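Side-chain contacts in superoxide dismutase [Mn/Fe] (Porphyromonas gingivalis, PDB 1UES), which catalyses the dismutation of superoxide radicals to molecular oxygen and hydrogen peroxide, using one manganese or iron ion in each subunit of a homodimer: residues K133-K138 and K148-L153; P152-D157 and S180-D185. The protein carries 1 engineered substitution. All coordinates share one frame; numbering follows the deposited sequence.

In the fold
Both interactions use strand 151-157, an outer strand of the antiparallel three-stranded sheet in the C-terminal domain, and their centres lie about 13 Å apart. Interaction 1 joins the start of this strand and the residues leading into it (K148, L150) to strand 134-140 across the central strand 122-128; it is partly buried and away from the metal site. Interaction 2 packs the same strand against the segment leading into helix 184-190; it is buried, and its strand segment ends in D157, which binds manganese through OD2 at 2.1 Å without itself touching 180-185. At a classic beta bulge L153 and L154 both face L126; L153 packs in interaction 1 and its neighbour L154 in interaction 2.

Interaction 1. Residues K133-K138 and K148-L153; sequences KLSIEK and KGLNPL
E137 reaches across the sheet to K148 and L150, and its side chain carries the polar half of the contact. CB is directed toward 148-153, with CG anti to the carbonyl carbon (chi1 -52°). CG and CD run back along the strand toward S135, the chain bending at chi2 (-77°). CD comes within 3.9 Å of K148 CE, and the two oxygens divide the remaining work. OE1 lies 3.6 Å from K148 CE and 3.7 Å from K148 NZ, a long salt bridge; the ammonium is paired chiefly with E139, and E137 is a second carboxylate that probably shares its charge only in part. OE2 rests against the methyl CD1 of L150 at 3.5 Å and also accepts a hydrogen bond from S135 OG at 2.7 Å, through the anti lone pair. That bond restrains rotation of the carboxylate from within its own strand. S135 OG in turn lies 4.1 Å from L150 CD1, so this leucine methyl lies beside both members of the bonded pair.

The apolar half is formed by L134 and L153, buried side chains that cross at about a right angle, with L134 CD2 meeting L153 CD1 at 3.7 Å. Y191 touches both leucines, and I97 of helix 91-101 touches L134.

The backbones stay apart: L134 CA and N151 CA are 9.3 Å from each other, because strand 122-128 runs between them. S135 and E137 pair with A127 and W125 of that strand, while N151 and L153 pair with S128 and L126. Side chains thus meet over a shared middle strand, as expected for edge strand 134-140, and edge strand 151-157 with its lead-in, in the antiparallel 2-1-3 sheet of the iron/manganese superoxide dismutase C-terminal domain.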
loop_
_atom_site.group_PDB
_atom_site.type_symbol
_atom_site.label_atom_id
_atom_site.label_comp_id
_atom_site.label_asym_id
_atom_site.label_seq_id
_atom_site.Cartn_x
_atom_site.Cartn_y
_atom_site.Cartn_z
ATOM N N LYS A 133 -3.635 -29.924 2.640
ATOM C CA LYS A 133 -3.040 -29.475 1.386
ATOM C C LYS A 133 -2.662 -28.016 1.566
ATOM O O LYS A 133 -3.474 -27.221 2.044
ATOM C CB LYS A 133 -4.015 -29.614 0.223
ATOM C CG LYS A 133 -3.336 -29.320 -1.124
ATOM C CD LYS A 133 -4.311 -28.796 -2.150
ATOM C CE LYS A 133 -3.986 -29.341 -3.546
ATOM N NZ LYS A 133 -3.078 -30.515 -3.448
ATOM N N LEU A 134 -1.432 -27.682 1.179
ATOM C CA LEU A 134 -0.910 -26.338 1.332
ATOM C C LEU A 134 -1.035 -25.532 0.062
ATOM O O LEU A 134 -0.959 -26.073 -1.048
ATOM C CB LEU A 134 0.571 -26.388 1.725
ATOM C CG LEU A 134 0.966 -27.186 2.971
ATOM C CD1 LEU A 134 2.502 -27.350 3.022
ATOM C CD2 LEU A 134 0.458 -26.444 4.229
ATOM N N SER A 135 -1.205 -24.230 0.234
ATOM C CA SER A 135 -1.287 -23.324 -0.897
ATOM C C SER A 135 -0.673 -22.005 -0.513
ATOM O O SER A 135 -0.651 -21.638 0.660
ATOM C CB SER A 135 -2.738 -23.080 -1.312
ATOM O OG SER A 135 -3.509 -22.502 -0.260
ATOM N N ILE A 136 -0.157 -21.300 -1.507
ATOM C CA ILE A 136 0.387 -19.974 -1.263
ATOM C C ILE A 136 -0.703 -19.066 -1.815
ATOM O O ILE A 136 -1.097 -19.184 -2.978
ATOM C CB ILE A 136 1.705 -19.758 -2.006
ATOM C CG1 ILE A 136 2.750 -20.733 -1.451
ATOM C CG2 ILE A 136 2.119 -18.286 -1.904
ATOM C CD1 ILE A 136 4.132 -20.554 -1.967
ATOM N N GLU A 137 -1.229 -18.197 -0.958
ATOM C CA GLU A 137 -2.301 -17.289 -1.343
ATOM C C GLU A 137 -1.827 -15.845 -1.350
ATOM O O GLU A 137 -1.191 -15.401 -0.410
ATOM C CB GLU A 137 -3.471 -17.413 -0.356
ATOM C CG GLU A 137 -3.967 -18.822 -0.137
ATOM C CD GLU A 137 -4.821 -19.329 -1.288
ATOM O OE1 GLU A 137 -5.347 -18.491 -2.067
ATOM O OE2 GLU A 137 -4.973 -20.560 -1.404
ATOM N N LYS A 138 -2.122 -15.116 -2.418
ATOM C CA LYS A 138 -1.758 -13.701 -2.484
ATOM C C LYS A 138 -3.032 -12.947 -2.099
ATOM O O LYS A 138 -4.069 -13.073 -2.770
ATOM C CB LYS A 138 -1.303 -13.324 -3.895
ATOM C CG LYS A 138 0.108 -13.819 -4.249
ATOM C CD LYS A 138 0.402 -13.600 -5.721
ATOM C CE LYS A 138 0.880 -12.185 -5.971
ATOM N NZ LYS A 138 -0.095 -11.414 -6.811
ATOM N N LYS A 148 -11.931 -17.767 2.681
ATOM C CA LYS A 148 -12.086 -18.860 1.710
ATOM C C LYS A 148 -12.231 -20.220 2.395
ATOM O O LYS A 148 -12.174 -21.261 1.748
ATOM C CB LYS A 148 -10.847 -18.911 0.810
ATOM C CG LYS A 148 -11.079 -18.504 -0.611
ATOM C CD LYS A 148 -9.782 -18.637 -1.401
ATOM C CE LYS A 148 -8.564 -18.408 -0.527
ATOM N NZ LYS A 148 -8.258 -16.956 -0.428
ATOM N N GLY A 149 -12.373 -20.215 3.709
ATOM C CA GLY A 149 -12.503 -21.453 4.456
ATOM C C GLY A 149 -11.179 -22.141 4.760
ATOM O O GLY A 149 -11.148 -23.196 5.384
ATOM N N LEU A 150 -10.075 -21.525 4.346
ATOM C CA LEU A 150 -8.740 -22.087 4.551
ATOM C C LEU A 150 -8.143 -21.728 5.906
ATOM O O LEU A 150 -8.572 -20.757 6.561
ATOM C CB LEU A 150 -7.801 -21.604 3.450
ATOM C CG LEU A 150 -8.152 -22.137 2.062
ATOM C CD1 LEU A 150 -7.270 -21.511 1.004
ATOM C CD2 LEU A 150 -7.978 -23.644 2.066
ATOM N N ASN A 151 -7.133 -22.504 6.303
ATOM C CA ASN A 151 -6.446 -22.323 7.566
ATOM C C ASN A 151 -5.198 -21.477 7.369
ATOM O O ASN A 151 -4.278 -21.904 6.694
ATOM C CB ASN A 151 -6.023 -23.685 8.108
ATOM C CG ASN A 151 -5.550 -23.616 9.511
ATOM O OD1 ASN A 151 -6.172 -22.959 10.347
ATOM N ND2 ASN A 151 -4.451 -24.299 9.807
ATOM N N PRO A 152 -5.128 -20.289 8.000
ATOM C CA PRO A 152 -3.948 -19.416 7.852
ATOM C C PRO A 152 -2.756 -19.868 8.691
ATOM O O PRO A 152 -2.836 -19.848 9.918
ATOM C CB PRO A 152 -4.472 -18.047 8.284
ATOM C CG PRO A 152 -5.518 -18.382 9.330
ATOM C CD PRO A 152 -6.149 -19.701 8.884
ATOM N N LEU A 153 -1.638 -20.218 8.054
ATOM C CA LEU A 153 -0.479 -20.721 8.785
ATOM C C LEU A 153 0.666 -19.756 8.994
ATOM O O LEU A 153 1.169 -19.610 10.100
ATOM C CB LEU A 153 0.085 -21.970 8.109
ATOM C CG LEU A 153 -0.928 -23.027 7.692
ATOM C CD1 LEU A 153 -0.183 -24.181 7.045
ATOM C CD2 LEU A 153 -1.682 -23.522 8.924
#

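Interaction 2. Residues P152-D157 and S180-D185; sequences PLLTFD and SIVDWD. Engineered in segment 152-157: T155 (natural residue Gly). With MN (manganese (II) ion), chain E.
L154 divides its two methyls between V182 and W184. CG stands anti to the backbone N (chi1 164°), and the chi2 of 74° then spreads the branches: CD1 lies 4.1 Å from V182 CG2 and 4.2 Å from V182 CG1, while CD2 approaches W184 CH2 obliquely at 3.8 Å. The L154 and V182 side chains cross at about a right angle.

V182 is the middle piece of the cluster. Its CG1, anti to the backbone N, sits 3.5 Å above one face of the W184 indole, offset toward the rim; its CG2, anti to the carbonyl carbon, is sent instead to the edge of the F156 ring, 4.3 Å from CE1. W179 and F111 also pack edge-to-face with F156, and V187 touches both L154 and V182. D183 is the N-cap of helix 184-190: its OD2 accepts a bent bond from D185 N (2.9 Å, 137°), met on the anti side and out of the carboxylate plane.

T155, an engineered residue that is glycine in the natural protein, hydrogen-bonds through OG1 to V124 O. Further along the strand, D157 binds manganese through OD2 at 2.1 Å. OD1 accepts a hydrogen bond from W159 N, which helps to fix the carboxylate's rotation, and a weak one of 2.8 Å from the metal-bound water. The apolar packing of L154 and F156 lies on the strand that delivers D157 to the site completed by H27, H74, H161 and water, the three-histidine, one-aspartate metal centre of iron/manganese superoxide dismutases.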
loop_
_atom_site.group_PDB
_atom_site.type_symbol
_atom_site.label_atom_id
_atom_site.label_comp_id
_atom_site.label_asym_id
_atom_site.label_seq_id
_atom_site.Cartn_x
_atom_site.Cartn_y
_atom_site.Cartn_z
ATOM N N PRO A 152 -5.128 -20.289 8.000
ATOM C CA PRO A 152 -3.948 -19.416 7.852
ATOM C C PRO A 152 -2.756 -19.868 8.691
ATOM O O PRO A 152 -2.836 -19.848 9.918
ATOM C CB PRO A 152 -4.472 -18.047 8.284
ATOM C CG PRO A 152 -5.518 -18.382 9.330
ATOM C CD PRO A 152 -6.149 -19.701 8.884
ATOM N N LEU A 153 -1.638 -20.218 8.054
ATOM C CA LEU A 153 -0.479 -20.721 8.785
ATOM C C LEU A 153 0.666 -19.756 8.994
ATOM O O LEU A 153 1.169 -19.610 10.100
ATOM C CB LEU A 153 0.085 -21.970 8.109
ATOM C CG LEU A 153 -0.928 -23.027 7.692
ATOM C CD1 LEU A 153 -0.183 -24.181 7.045
ATOM C CD2 LEU A 153 -1.682 -23.522 8.924
ATOM N N LEU A 154 1.082 -19.103 7.913
ATOM C CA LEU A 154 2.195 -18.185 7.983
ATOM C C LEU A 154 1.952 -17.029 7.015
ATOM O O LEU A 154 1.542 -17.247 5.885
ATOM C CB LEU A 154 3.489 -18.919 7.586
ATOM C CG LEU A 154 4.682 -18.034 7.239
ATOM C CD1 LEU A 154 5.245 -17.454 8.543
ATOM C CD2 LEU A 154 5.760 -18.850 6.461
ATOM N N THR A 155 2.169 -15.799 7.472
ATOM C CA THR A 155 1.987 -14.682 6.542
ATOM C C THR A 155 3.108 -13.677 6.571
ATOM O O THR A 155 3.702 -13.422 7.618
ATOM C CB THR A 155 0.640 -13.914 6.782
ATOM O OG1 THR A 155 0.437 -12.988 5.704
ATOM C CG2 THR A 155 0.648 -13.129 8.129
ATOM N N PHE A 156 3.411 -13.102 5.400
ATOM C CA PHE A 156 4.391 -12.029 5.317
ATOM C C PHE A 156 3.548 -10.782 4.907
ATOM O O PHE A 156 2.787 -10.832 3.957
ATOM C CB PHE A 156 5.448 -12.284 4.243
ATOM C CG PHE A 156 6.482 -13.329 4.610
ATOM C CD1 PHE A 156 6.475 -13.942 5.861
ATOM C CD2 PHE A 156 7.460 -13.687 3.685
ATOM C CE1 PHE A 156 7.437 -14.914 6.207
ATOM C CE2 PHE A 156 8.428 -14.654 4.008
ATOM C CZ PHE A 156 8.419 -15.265 5.260
ATOM N N ASP A 157 3.654 -9.708 5.679
ATOM C CA ASP A 157 2.937 -8.469 5.394
ATOM C C ASP A 157 3.737 -7.710 4.340
ATOM O O ASP A 157 4.928 -7.417 4.569
ATOM C CB ASP A 157 2.894 -7.679 6.690
ATOM C CG ASP A 157 2.021 -6.453 6.626
ATOM O OD1 ASP A 157 1.425 -6.186 5.565
ATOM O OD2 ASP A 157 1.977 -5.788 7.694
ATOM N N SER A 180 14.352 -15.632 9.103
ATOM C CA SER A 180 15.183 -15.727 10.281
ATOM C C SER A 180 14.427 -15.518 11.599
ATOM O O SER A 180 14.937 -15.880 12.656
ATOM C CB SER A 180 16.357 -14.744 10.181
ATOM O OG SER A 180 15.955 -13.389 10.389
ATOM N N ILE A 181 13.224 -14.935 11.556
ATOM C CA ILE A 181 12.474 -14.746 12.803
ATOM C C ILE A 181 11.203 -15.586 12.908
ATOM O O ILE A 181 10.436 -15.451 13.869
ATOM C CB ILE A 181 12.076 -13.277 13.038
ATOM C CG1 ILE A 181 11.393 -12.692 11.810
ATOM C CG2 ILE A 181 13.324 -12.468 13.440
ATOM C CD1 ILE A 181 10.847 -11.299 12.038
ATOM N N VAL A 182 10.966 -16.433 11.924
ATOM C CA VAL A 182 9.783 -17.281 11.980
ATOM C C VAL A 182 9.974 -18.366 13.040
ATOM O O VAL A 182 10.994 -19.053 13.055
ATOM C CB VAL A 182 9.533 -17.958 10.605
ATOM C CG1 VAL A 182 8.441 -19.026 10.704
ATOM C CG2 VAL A 182 9.135 -16.895 9.592
ATOM N N ASP A 183 9.009 -18.509 13.932
ATOM C CA ASP A 183 9.074 -19.570 14.936
ATOM C C ASP A 183 8.242 -20.705 14.345
ATOM O O ASP A 183 7.013 -20.675 14.383
ATOM C CB ASP A 183 8.471 -19.110 16.253
ATOM C CG ASP A 183 8.583 -20.168 17.333
ATOM O OD1 ASP A 183 8.498 -19.814 18.525
ATOM O OD2 ASP A 183 8.766 -21.347 16.977
ATOM N N TRP A 184 8.905 -21.705 13.773
ATOM C CA TRP A 184 8.160 -22.794 13.163
ATOM C C TRP A 184 7.324 -23.613 14.142
ATOM O O TRP A 184 6.377 -24.278 13.721
ATOM C CB TRP A 184 9.092 -23.692 12.348
ATOM C CG TRP A 184 9.500 -22.988 11.065
ATOM C CD1 TRP A 184 10.680 -22.340 10.831
ATOM C CD2 TRP A 184 8.681 -22.769 9.910
ATOM N NE1 TRP A 184 10.647 -21.724 9.601
ATOM C CE2 TRP A 184 9.433 -21.969 9.010
ATOM C CE3 TRP A 184 7.383 -23.168 9.542
ATOM C CZ2 TRP A 184 8.933 -21.559 7.767
ATOM C CZ3 TRP A 184 6.875 -22.754 8.297
ATOM C CH2 TRP A 184 7.660 -21.953 7.424
ATOM N N ASP A 185 7.645 -23.549 15.430
ATOM C CA ASP A 185 6.857 -24.278 16.419
ATOM C C ASP A 185 5.462 -23.686 16.480
ATOM O O ASP A 185 4.480 -24.405 16.664
ATOM C CB ASP A 185 7.512 -24.196 17.793
ATOM C CG ASP A 185 8.826 -24.940 17.837
ATOM O OD1 ASP A 185 8.880 -26.060 17.277
ATOM O OD2 ASP A 185 9.804 -24.400 18.405
HETATM MN MN MN E . 0.838 -4.275 8.523
HETATM O O HOH W 1 -0.607 -4.672 6.859
#